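Local coordinates for aminotransferase, classes I and II (Silicibacter pomeroyi DSS-3, PDB 3H14), which probably catalyses the pyridoxal-phosphate-dependent transfer of the amino group of L-aspartate to 2-oxoglutarate, giving oxaloacetate and L-glutamate, at residues Pro41-Pro46 / Tyr231-Gly236; Pro98-Gly103 / Ile225-Lys230; Asn172-Met177 / Tyr315-Val320; Val340-Gly345 / Gly355-Ser360. One frame throughout, in Å; residues are numbered along the deposited sequence.

Contact 1: residues Pro41-Pro46 / Tyr231-Gly236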
loop_
_atom_site.group_PDB
_atom_site.type_symbol
_atom_site.label_atom_id
_atom_site.label_comp_id
_atom_site.label_asym_id
_atom_site.label_seq_id
_atom_site.Cartn_x
_atom_site.Cartn_y
_atom_site.Cartn_z
ATOM N N PRO A 41 -2.020 8.606 -5.078
ATOM C CA PRO A 41 -2.431 9.981 -4.869
ATOM C C PRO A 41 -2.994 10.657 -6.120
ATOM O O PRO A 41 -2.628 10.304 -7.251
ATOM C CB PRO A 41 -1.139 10.671 -4.431
ATOM C CG PRO A 41 -0.316 9.603 -3.883
ATOM C CD PRO A 41 -0.614 8.396 -4.679
ATOM N N GLY A 42 -3.897 11.612 -5.907
ATOM C CA GLY A 42 -4.403 12.423 -6.995
ATOM C C GLY A 42 -3.331 13.408 -7.477
ATOM O O GLY A 42 -3.398 13.918 -8.588
ATOM N N THR A 43 -2.321 13.664 -6.661
ATOM C CA THR A 43 -1.333 14.680 -6.975
ATOM C C THR A 43 -0.094 14.080 -7.620
ATOM O O THR A 43 0.167 12.898 -7.519
ATOM C CB THR A 43 -0.950 15.463 -5.723
ATOM O OG1 THR A 43 -0.653 14.547 -4.665
ATOM C CG2 THR A 43 -2.120 16.385 -5.312
ATOM N N GLY A 44 0.635 14.922 -8.332
ATOM C CA GLY A 44 1.957 14.560 -8.808
ATOM C C GLY A 44 3.049 14.913 -7.814
ATOM O O GLY A 44 2.792 15.313 -6.680
ATOM N N ALA A 45 4.290 14.774 -8.261
ATOM C CA ALA A 45 5.449 15.110 -7.438
ATOM C C ALA A 45 5.374 16.544 -6.936
ATOM O O ALA A 45 4.925 17.458 -7.654
ATOM C CB ALA A 45 6.737 14.881 -8.193
ATOM N N PRO A 46 5.817 16.764 -5.700
ATOM C CA PRO A 46 5.751 18.106 -5.160
ATOM C C PRO A 46 6.618 19.102 -5.960
ATOM O O PRO A 46 7.597 18.718 -6.597
ATOM C CB PRO A 46 6.251 17.934 -3.735
ATOM C CG PRO A 46 7.051 16.680 -3.756
ATOM C CD PRO A 46 6.434 15.808 -4.770
ATOM N N TYR A 231 2.727 9.232 0.523
ATOM C CA TYR A 231 2.868 10.525 1.202
ATOM C C TYR A 231 3.751 11.477 0.386
ATOM O O TYR A 231 3.484 12.672 0.292
ATOM C CB TYR A 231 3.510 10.357 2.556
ATOM C CG TYR A 231 3.740 11.675 3.235
ATOM C CD1 TYR A 231 2.654 12.427 3.741
ATOM C CD2 TYR A 231 5.003 12.218 3.319
ATOM C CE1 TYR A 231 2.862 13.674 4.351
ATOM C CE2 TYR A 231 5.213 13.433 3.955
ATOM C CZ TYR A 231 4.147 14.154 4.460
ATOM O OH TYR A 231 4.411 15.365 5.045
ATOM N N PHE A 232 4.812 10.944 -0.208
ATOM C CA PHE A 232 5.716 11.824 -0.986
ATOM C C PHE A 232 5.243 12.112 -2.396
ATOM O O PHE A 232 5.856 12.914 -3.082
ATOM C CB PHE A 232 7.137 11.305 -0.941
ATOM C CG PHE A 232 7.683 11.313 0.429
ATOM C CD1 PHE A 232 8.110 12.510 1.002
ATOM C CD2 PHE A 232 7.724 10.152 1.176
ATOM C CE1 PHE A 232 8.583 12.554 2.295
ATOM C CE2 PHE A 232 8.220 10.167 2.452
ATOM C CZ PHE A 232 8.650 11.397 3.027
ATOM N N SER A 233 4.144 11.451 -2.802
ATOM C CA SER A 233 3.387 11.803 -4.009
ATOM C C SER A 233 4.184 11.666 -5.295
ATOM O O SER A 233 3.955 12.423 -6.230
ATOM C CB SER A 233 2.816 13.222 -3.879
ATOM O OG SER A 233 1.748 13.441 -4.811
HETATM N N MSE A 234 5.079 10.675 -5.365
HETATM C CA MSE A 234 5.855 10.419 -6.569
HETATM C C MSE A 234 5.553 9.069 -7.201
HETATM O O MSE A 234 6.449 8.342 -7.645
HETATM C CB MSE A 234 7.354 10.554 -6.253
HETATM C CG MSE A 234 7.701 11.923 -5.851
HETATM SE SE MSE A 234 9.565 12.114 -5.389
HETATM C CE MSE A 234 10.304 11.568 -7.091
ATOM N N THR A 235 4.265 8.716 -7.260
ATOM C CA THR A 235 3.852 7.570 -8.031
ATOM C C THR A 235 4.325 7.772 -9.465
ATOM O O THR A 235 4.223 8.852 -10.012
ATOM C CB THR A 235 2.285 7.377 -7.990
ATOM O OG1 THR A 235 1.898 6.928 -6.680
ATOM C CG2 THR A 235 1.823 6.383 -9.065
ATOM N N GLY A 236 4.893 6.736 -10.046
ATOM C CA GLY A 236 5.340 6.793 -11.431
ATOM C C GLY A 236 6.841 7.020 -11.570
ATOM O O GLY A 236 7.398 6.839 -12.639
HETATM O O HOH W 1 1.766 10.509 -6.915
#

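Contact 2: residues Pro98-Gly103 / Ile225-Lys230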
loop_
_atom_site.group_PDB
_atom_site.type_symbol
_atom_site.label_atom_id
_atom_site.label_comp_id
_atom_site.label_asym_id
_atom_site.label_seq_id
_atom_site.Cartn_x
_atom_site.Cartn_y
_atom_site.Cartn_z
ATOM N N PRO A 98 14.226 0.855 -6.663
ATOM C CA PRO A 98 13.350 1.409 -7.698
ATOM C C PRO A 98 11.841 1.457 -7.298
ATOM O O PRO A 98 10.966 1.349 -8.148
ATOM C CB PRO A 98 13.582 0.485 -8.889
ATOM C CG PRO A 98 14.135 -0.789 -8.314
ATOM C CD PRO A 98 14.747 -0.480 -6.989
ATOM N N GLY A 99 11.526 1.681 -6.035
ATOM C CA GLY A 99 10.125 1.672 -5.624
ATOM C C GLY A 99 9.842 0.489 -4.747
ATOM O O GLY A 99 10.750 -0.226 -4.325
ATOM N N SER A 100 8.574 0.249 -4.475
ATOM C CA SER A 100 8.294 -0.858 -3.590
ATOM C C SER A 100 8.385 -2.215 -4.270
ATOM O O SER A 100 8.787 -3.182 -3.608
ATOM C CB SER A 100 7.020 -0.651 -2.795
ATOM O OG SER A 100 7.392 0.006 -1.586
ATOM N N SER A 101 8.119 -2.305 -5.570
ATOM C CA SER A 101 8.276 -3.562 -6.316
ATOM C C SER A 101 9.711 -4.056 -6.158
ATOM O O SER A 101 9.953 -5.237 -5.917
ATOM C CB SER A 101 7.967 -3.354 -7.813
ATOM O OG SER A 101 7.860 -4.585 -8.540
ATOM N N GLY A 102 10.652 -3.120 -6.318
ATOM C CA GLY A 102 12.084 -3.371 -6.173
ATOM C C GLY A 102 12.443 -3.783 -4.762
ATOM O O GLY A 102 13.291 -4.636 -4.553
ATOM N N GLY A 103 11.817 -3.153 -3.783
ATOM C CA GLY A 103 12.056 -3.502 -2.394
ATOM C C GLY A 103 11.572 -4.905 -2.112
ATOM O O GLY A 103 12.255 -5.696 -1.449
ATOM N N ILE A 225 10.077 -1.880 4.256
ATOM C CA ILE A 225 9.895 -1.532 2.831
ATOM C C ILE A 225 9.102 -0.222 2.775
ATOM O O ILE A 225 8.103 -0.077 3.457
ATOM C CB ILE A 225 9.152 -2.655 2.024
ATOM C CG1 ILE A 225 9.792 -4.046 2.243
ATOM C CG2 ILE A 225 9.011 -2.265 0.508
ATOM C CD1 ILE A 225 11.290 -4.140 1.980
ATOM N N ASN A 226 9.596 0.741 1.995
ATOM C CA ASN A 226 8.911 2.002 1.817
ATOM C C ASN A 226 9.064 2.516 0.383
ATOM O O ASN A 226 9.694 1.903 -0.476
ATOM C CB ASN A 226 9.381 3.029 2.825
ATOM C CG ASN A 226 8.233 3.877 3.399
ATOM O OD1 ASN A 226 7.413 4.458 2.662
ATOM N ND2 ASN A 226 8.219 4.004 4.739
ATOM N N SER A 227 8.432 3.647 0.135
ATOM C CA SER A 227 8.286 4.176 -1.211
ATOM C C SER A 227 8.040 5.676 -1.122
ATOM O O SER A 227 7.539 6.182 -0.093
ATOM C CB SER A 227 7.093 3.515 -1.892
ATOM O OG SER A 227 6.938 3.951 -3.256
ATOM N N PHE A 228 8.368 6.371 -2.213
ATOM C CA PHE A 228 8.010 7.783 -2.371
ATOM C C PHE A 228 6.681 7.969 -3.098
ATOM O O PHE A 228 6.304 9.100 -3.394
ATOM C CB PHE A 228 9.134 8.522 -3.101
ATOM C CG PHE A 228 10.374 8.629 -2.285
ATOM C CD1 PHE A 228 10.488 9.641 -1.347
ATOM C CD2 PHE A 228 11.399 7.706 -2.399
ATOM C CE1 PHE A 228 11.595 9.764 -0.576
ATOM C CE2 PHE A 228 12.549 7.815 -1.614
ATOM C CZ PHE A 228 12.636 8.831 -0.685
ATOM N N SER A 229 5.955 6.871 -3.315
ATOM C CA SER A 229 4.789 6.868 -4.170
ATOM C C SER A 229 3.512 7.425 -3.522
ATOM O O SER A 229 2.577 7.767 -4.251
ATOM C CB SER A 229 4.513 5.457 -4.699
ATOM O OG SER A 229 4.284 4.553 -3.623
ATOM N N LYS A 230 3.471 7.498 -2.183
ATOM C CA LYS A 230 2.241 7.803 -1.443
ATOM C C LYS A 230 2.280 9.167 -0.722
ATOM O O LYS A 230 1.872 10.155 -1.301
ATOM C CB LYS A 230 1.876 6.667 -0.484
ATOM C CG LYS A 230 1.872 5.285 -1.119
ATOM C CD LYS A 230 0.805 5.092 -2.229
ATOM C CE LYS A 230 0.906 3.659 -2.752
ATOM N NZ LYS A 230 0.211 3.336 -4.009
HETATM O O HOH W 2 11.285 -0.265 -1.559
HETATM O O HOH W 3 6.624 2.305 -5.295
#

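Contact 3: residues Asn172-Met177 / Tyr315-Val320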
loop_
_atom_site.group_PDB
_atom_site.type_symbol
_atom_site.label_atom_id
_atom_site.label_comp_id
_atom_site.label_asym_id
_atom_site.label_seq_id
_atom_site.Cartn_x
_atom_site.Cartn_y
_atom_site.Cartn_z
ATOM N N ASN A 172 -3.373 -1.495 2.778
ATOM C CA ASN A 172 -4.223 -1.484 1.619
ATOM C C ASN A 172 -4.857 -2.872 1.661
ATOM O O ASN A 172 -4.135 -3.871 1.681
ATOM C CB ASN A 172 -3.356 -1.308 0.365
ATOM C CG ASN A 172 -4.143 -1.343 -0.923
ATOM O OD1 ASN A 172 -5.367 -1.517 -0.948
ATOM N ND2 ASN A 172 -3.429 -1.225 -2.026
ATOM N N PRO A 173 -6.200 -2.977 1.611
ATOM C CA PRO A 173 -7.222 -2.001 1.278
ATOM C C PRO A 173 -8.013 -1.359 2.412
ATOM O O PRO A 173 -8.952 -0.642 2.127
ATOM C CB PRO A 173 -8.174 -2.853 0.443
ATOM C CG PRO A 173 -8.220 -4.150 1.207
ATOM C CD PRO A 173 -6.798 -4.329 1.744
ATOM N N THR A 174 -7.643 -1.627 3.656
ATOM C CA THR A 174 -8.483 -1.337 4.814
ATOM C C THR A 174 -8.184 -0.023 5.470
ATOM O O THR A 174 -9.065 0.546 6.117
ATOM C CB THR A 174 -8.318 -2.416 5.891
ATOM O OG1 THR A 174 -6.961 -2.454 6.323
ATOM C CG2 THR A 174 -8.735 -3.747 5.371
ATOM N N GLY A 175 -6.939 0.439 5.328
ATOM C CA GLY A 175 -6.418 1.542 6.086
ATOM C C GLY A 175 -6.074 1.253 7.534
ATOM O O GLY A 175 -5.631 2.154 8.238
ATOM N N THR A 176 -6.252 0.021 8.000
ATOM C CA THR A 176 -6.009 -0.256 9.437
ATOM C C THR A 176 -4.509 -0.229 9.778
ATOM O O THR A 176 -3.636 -0.518 8.923
ATOM C CB THR A 176 -6.680 -1.576 9.895
ATOM O OG1 THR A 176 -6.083 -2.709 9.241
ATOM C CG2 THR A 176 -8.184 -1.529 9.570
HETATM N N MSE A 177 -4.220 0.128 11.030
HETATM C CA MSE A 177 -2.871 0.247 11.498
HETATM C C MSE A 177 -2.572 -0.651 12.687
HETATM O O MSE A 177 -3.466 -1.089 13.407
HETATM C CB MSE A 177 -2.590 1.701 11.832
HETATM C CG MSE A 177 -2.509 2.552 10.591
HETATM SE SE MSE A 177 -2.620 4.462 10.950
HETATM C CE MSE A 177 -0.802 4.644 11.688
ATOM N N TYR A 315 -8.174 4.830 2.009
ATOM C CA TYR A 315 -9.089 3.794 1.607
ATOM C C TYR A 315 -10.187 3.604 2.640
ATOM O O TYR A 315 -9.968 3.789 3.858
ATOM C CB TYR A 315 -8.353 2.457 1.486
ATOM C CG TYR A 315 -7.195 2.474 0.519
ATOM C CD1 TYR A 315 -7.411 2.811 -0.802
ATOM C CD2 TYR A 315 -5.897 2.150 0.922
ATOM C CE1 TYR A 315 -6.365 2.865 -1.709
ATOM C CE2 TYR A 315 -4.845 2.189 0.014
ATOM C CZ TYR A 315 -5.095 2.536 -1.297
ATOM O OH TYR A 315 -4.102 2.586 -2.242
ATOM N N VAL A 316 -11.346 3.182 2.146
ATOM C CA VAL A 316 -12.402 2.638 3.004
ATOM C C VAL A 316 -12.779 1.284 2.447
ATOM O O VAL A 316 -13.086 1.173 1.275
ATOM C CB VAL A 316 -13.681 3.554 3.053
ATOM C CG1 VAL A 316 -14.739 2.907 3.949
ATOM C CG2 VAL A 316 -13.351 4.919 3.557
ATOM N N TYR A 317 -12.748 0.252 3.308
ATOM C CA TYR A 317 -13.034 -1.100 2.954
ATOM C C TYR A 317 -14.366 -1.479 3.592
ATOM O O TYR A 317 -14.491 -1.433 4.841
ATOM C CB TYR A 317 -11.950 -2.010 3.526
ATOM C CG TYR A 317 -12.005 -3.404 3.024
ATOM C CD1 TYR A 317 -11.810 -3.666 1.688
ATOM C CD2 TYR A 317 -12.179 -4.484 3.886
ATOM C CE1 TYR A 317 -11.836 -4.910 1.215
ATOM C CE2 TYR A 317 -12.191 -5.764 3.422
ATOM C CZ TYR A 317 -12.018 -5.973 2.079
ATOM O OH TYR A 317 -12.012 -7.235 1.546
ATOM N N ALA A 318 -15.326 -1.800 2.744
ATOM C CA ALA A 318 -16.741 -1.935 3.143
ATOM C C ALA A 318 -17.193 -3.334 2.913
ATOM O O ALA A 318 -16.928 -3.910 1.868
ATOM C CB ALA A 318 -17.659 -0.976 2.310
ATOM N N ASP A 319 -17.962 -3.848 3.871
ATOM C CA ASP A 319 -18.653 -5.108 3.720
ATOM C C ASP A 319 -20.001 -4.783 3.064
ATOM O O ASP A 319 -20.803 -4.080 3.646
ATOM C CB ASP A 319 -18.824 -5.751 5.110
ATOM C CG ASP A 319 -19.528 -7.096 5.067
ATOM O OD1 ASP A 319 -20.202 -7.389 4.071
ATOM O OD2 ASP A 319 -19.414 -7.861 6.073
ATOM N N VAL A 320 -20.230 -5.279 1.860
ATOM C CA VAL A 320 -21.401 -4.905 1.083
ATOM C C VAL A 320 -22.291 -6.135 0.842
ATOM O O VAL A 320 -23.114 -6.160 -0.062
ATOM C CB VAL A 320 -21.003 -4.193 -0.249
ATOM C CG1 VAL A 320 -20.256 -2.900 0.050
ATOM C CG2 VAL A 320 -20.206 -5.095 -1.180
HETATM O O HOH W 4 -11.710 0.961 5.934
#

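Contact 4: residues Val340-Gly345 / Gly355-Ser360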
loop_
_atom_site.group_PDB
_atom_site.type_symbol
_atom_site.label_atom_id
_atom_site.label_comp_id
_atom_site.label_asym_id
_atom_site.label_seq_id
_atom_site.Cartn_x
_atom_site.Cartn_y
_atom_site.Cartn_z
ATOM N N VAL A 340 -19.374 6.395 -10.978
ATOM C CA VAL A 340 -18.344 6.343 -9.945
ATOM C C VAL A 340 -17.622 5.020 -10.059
ATOM O O VAL A 340 -18.256 3.979 -10.169
ATOM C CB VAL A 340 -18.893 6.531 -8.498
ATOM C CG1 VAL A 340 -17.766 6.456 -7.482
ATOM C CG2 VAL A 340 -19.579 7.911 -8.328
ATOM N N ALA A 341 -16.281 5.077 -10.034
ATOM C CA ALA A 341 -15.435 3.879 -10.142
ATOM C C ALA A 341 -14.975 3.465 -8.760
ATOM O O ALA A 341 -14.482 4.266 -8.046
ATOM C CB ALA A 341 -14.199 4.136 -11.051
ATOM N N VAL A 342 -15.242 2.223 -8.401
ATOM C CA VAL A 342 -14.834 1.651 -7.128
ATOM C C VAL A 342 -14.241 0.283 -7.415
ATOM O O VAL A 342 -14.440 -0.264 -8.499
ATOM C CB VAL A 342 -16.014 1.566 -6.124
ATOM C CG1 VAL A 342 -16.662 2.968 -5.947
ATOM C CG2 VAL A 342 -17.014 0.520 -6.545
ATOM N N THR A 343 -13.542 -0.303 -6.442
ATOM C CA THR A 343 -12.819 -1.555 -6.670
ATOM C C THR A 343 -13.453 -2.733 -5.941
ATOM O O THR A 343 -13.577 -2.691 -4.728
ATOM C CB THR A 343 -11.378 -1.463 -6.139
ATOM O OG1 THR A 343 -10.720 -0.327 -6.743
ATOM C CG2 THR A 343 -10.629 -2.748 -6.481
ATOM N N PRO A 344 -13.785 -3.799 -6.663
ATOM C CA PRO A 344 -14.287 -4.960 -5.952
ATOM C C PRO A 344 -13.232 -5.541 -4.997
ATOM O O PRO A 344 -12.030 -5.432 -5.264
ATOM C CB PRO A 344 -14.574 -5.963 -7.058
ATOM C CG PRO A 344 -14.595 -5.214 -8.296
ATOM C CD PRO A 344 -13.800 -3.995 -8.121
ATOM N N GLY A 345 -13.688 -6.160 -3.911
ATOM C CA GLY A 345 -12.805 -6.730 -2.927
ATOM C C GLY A 345 -12.035 -7.977 -3.331
ATOM O O GLY A 345 -11.064 -8.319 -2.649
ATOM N N GLY A 355 -17.976 -10.158 -1.367
ATOM C CA GLY A 355 -18.842 -9.374 -0.467
ATOM C C GLY A 355 -18.272 -8.081 0.045
ATOM O O GLY A 355 -18.771 -7.515 1.031
ATOM N N THR A 356 -17.170 -7.601 -0.571
ATOM C CA THR A 356 -16.565 -6.377 -0.097
ATOM C C THR A 356 -16.214 -5.425 -1.266
ATOM O O THR A 356 -16.127 -5.845 -2.414
ATOM C CB THR A 356 -15.293 -6.643 0.773
ATOM O OG1 THR A 356 -14.276 -7.247 -0.045
ATOM C CG2 THR A 356 -15.578 -7.631 1.942
ATOM N N LEU A 357 -16.025 -4.157 -0.920
ATOM C CA LEU A 357 -15.581 -3.115 -1.842
ATOM C C LEU A 357 -14.507 -2.253 -1.204
ATOM O O LEU A 357 -14.538 -2.004 -0.008
ATOM C CB LEU A 357 -16.741 -2.153 -2.180
ATOM C CG LEU A 357 -17.799 -2.425 -3.221
ATOM C CD1 LEU A 357 -18.693 -1.193 -3.316
ATOM C CD2 LEU A 357 -17.251 -2.741 -4.602
ATOM N N ARG A 358 -13.602 -1.713 -2.025
ATOM C CA ARG A 358 -12.656 -0.710 -1.559
ATOM C C ARG A 358 -12.956 0.622 -2.245
ATOM O O ARG A 358 -13.050 0.669 -3.447
ATOM C CB ARG A 358 -11.208 -1.121 -1.866
ATOM C CG ARG A 358 -10.203 -0.244 -1.162
ATOM C CD ARG A 358 -8.781 -0.352 -1.719
ATOM N NE ARG A 358 -8.656 0.265 -3.051
ATOM C CZ ARG A 358 -7.523 0.240 -3.763
ATOM N NH1 ARG A 358 -6.438 -0.336 -3.270
ATOM N NH2 ARG A 358 -7.481 0.778 -4.958
ATOM N N PHE A 359 -13.093 1.688 -1.463
ATOM C CA PHE A 359 -13.169 3.047 -1.967
ATOM C C PHE A 359 -11.829 3.686 -1.745
ATOM O O PHE A 359 -11.216 3.462 -0.711
ATOM C CB PHE A 359 -14.195 3.872 -1.188
ATOM C CG PHE A 359 -15.586 3.348 -1.265
ATOM C CD1 PHE A 359 -16.465 3.825 -2.245
ATOM C CD2 PHE A 359 -16.023 2.371 -0.379
ATOM C CE1 PHE A 359 -17.759 3.353 -2.328
ATOM C CE2 PHE A 359 -17.326 1.888 -0.441
ATOM C CZ PHE A 359 -18.202 2.369 -1.411
ATOM N N SER A 360 -11.390 4.522 -2.672
ATOM C CA SER A 360 -10.222 5.361 -2.486
ATOM C C SER A 360 -10.692 6.806 -2.406
ATOM O O SER A 360 -11.553 7.194 -3.156
ATOM C CB SER A 360 -9.216 5.185 -3.642
ATOM O OG SER A 360 -8.159 6.157 -3.489
HETATM O O HOH W 5 -10.597 1.732 -4.419
#

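Contact 1: residues Pro41-Pro46 / Tyr231-Gly236
In the fold of this aminotransferase family, the loop that follows Lys230 meets the loop that leads into helix 47-57, and the link is Ser233 set against Thr43, Gly44 and Ala45. The sequence around Lys230 carries the family signature, whose lysine in relatives holds the pyridoxal phosphate. On the other side, Pro46 occupies the N-cap of helix 47-57.

The Ser233 side chain points to the first loop with OG anti to its own backbone N (chi1 -162°). OG donates a hydrogen bond to Gly44 O at 2.8 Å, approaching from above the carbonyl plane with a C=O...OG angle of 118°. Thr43 OG1 lies 2.6 Å from the same Ser233 OG. A CA-H...O contact adds to this, Ala45 CA lying 3.3 Å from Ser233 O.

Toward the helix the contact turns apolar, with CB of Ala45 touching CG of selenomethionine Met234 at 3.9 Å. Met234 in turn packs on Ala270 and Ala274 of helix 265-274. Separately, Pro46 CD rests in van der Waals contact on a carbonyl oxygen, 3.4 Å from Phe232 O.

At the other end, the ring of Pro41 reaches the hydroxyl of Thr235, with CD 3.5 Å from OG1. That hydroxyl has its polar partner in Ser229 O, which ties the loop back to its own beginning. Between the two loops a water donates to Thr43 O at 2.9 Å and accepts from Thr235 N at 3.1 Å.

Contact 2: residues Pro98-Gly103 / Ile225-Lys230
Ile225 carries CG1 anti to its carbonyl carbon (chi1 -50°), which turns CG2 to the side away from the backbone N and against Ser100. The chi2 of -54° then places CD1 beside Gly103 O, 3.9 Å away. Strand 223-227 of the seven-stranded sheet is thereby packed against the first turn of helix 100-111, which has Gly99 at its N-cap; in relatives, the start of this helix contributes to binding the cofactor phosphate.

Ser100 OG touches Ile225 CG2 at 3.5 Å and makes a weak hydrogen bond to Asn226 O at 3.2 Å. Ser100 was modelled in two conformers, and in the one described the bond is weak, so it should be read with caution. Gly103 faces CG2 of Ile225 so closely that a side chain here would be tight.

Two waters complete the joint. One lies 2.8 Å from Gly99 O and 2.9 Å from Asn226 O. The other accepts from Ser100 N at 2.9 Å and lies 2.6 Å from Ser227 OG, which is also hydrogen-bonded to Ser229 OG.

Direct polar contact is thus slight, one weak bond from a side chain with alternate positions. The helix start and the strand end are joined largely through water and a branched aliphatic side chain, and the first backbone N-H of the helix, that of Ser100, is engaged by a water.

Contact 3: residues Asn172-Met177 / Tyr315-Val320
Asn172 and Pro173, joined by a cis peptide bond, pack on Tyr315 and Tyr317 of strand 315-319, an outer strand of the small four-stranded sheet. The Asn-Pro loop follows strand 164-168 of the larger sheet, so the contact spans the two sheets of the aminotransferase fold.

Flat groups carry much of it. The Asn172 amide plane is turned only 20° from the Tyr315 ring, with OD1 over one face toward the rim and CG 3.7 Å from CE2. The same OD1 is engaged by Arg358, while Tyr315 OH bonds to the hydroxyl of Tyr203. An alanine in place of Tyr315 would probably leave the Asn172 amide without the ring it packs against and the Tyr203 hydroxyl without this mate.

Apolar contacts gather at Tyr317, whose CG is anti to the backbone N (chi1 -170°), which sets the ring beside Pro173 and Thr174. Pro173 CG makes an off-centre CH-pi contact, 4.1 Å from the centroid of the Tyr317 ring and 30° off its normal. Thr174 CG2 reaches CD2 of the same ring at 3.8 Å, and the ring's hydroxyl is bonded to Thr356 OG1.

Among the polar atoms, Pro173 O is buried between Tyr315 CB at 3.2 Å and Tyr317 CB at 3.6 Å, with no hydrogen-bonding partner in the model. No direct hydrogen bond crosses between the segments. Instead, a water donates to Thr174 O at 2.7 Å and accepts from Tyr317 N at 2.9 Å.

Contact 4: residues Val340-Gly345 / Gly355-Ser360
Strands 340-344 and 356-360 form an antiparallel beta hairpin, the touching segments running 145° apart, in which Thr343 and Arg358 are a hydrogen-bonded pair. Thr343 N donates to Arg358 O at 3.2 Å, and Arg358 N returns a nearly straight bond to Thr343 O at 2.9 Å (175°). Farther along, Gly345 N donates to Thr356 O at 2.9 Å from above the carbonyl plane. A side chain on Gly345 would clash with Thr356 OG1.

Val342 divides its methyls between two neighbours: CG1 meets Phe359 CE1 at 3.8 Å, and CG2 meets Leu357 CD2 at 3.8 Å. It also touches Ala331 of helix 327-338. An alanine at Val342 would probably leave a gap where the two methyls sat, beside Phe359 CE1 and Leu357 CD2.

Thr343 and Arg358 run side by side on the same face of the sheet. In relatives an arginine on this strand holds the substrate carboxylate; here Arg358 NH1 is hydrogen-bonded to Asn172 OD1, and NH2 bonds weakly to Glu37 O. The chain bends at chi3 (71°), which turns NE toward the Thr343 side. A water accepts from Arg358 NE at 2.8 Å and from Thr343 OG1 at 3.1 Å, and donates to Arg358 O.

How the contacts relate
The contacts fall into two pairs. Contacts 1 and 2 lie 12 Å apart between centres and touch through the loop after strand 223-227, where Met234 N meets Phe228 O; along the chain contact 2 is nested inside contact 1. Contacts 3 and 4 have centres 9 Å apart and share the small sheet, in which strands 315-319 and 356-360 are neighbours. Contacts of different pairs have centres 21 to 24 Å apart and do not touch. Contact 3 crosses contacts 1 and 2 along the chain, whereas contact 4 follows all three. Contact 3 therefore ties a loop of the seven-stranded sheet to the small sheet, consistent with the two-part architecture of this aminotransferase family.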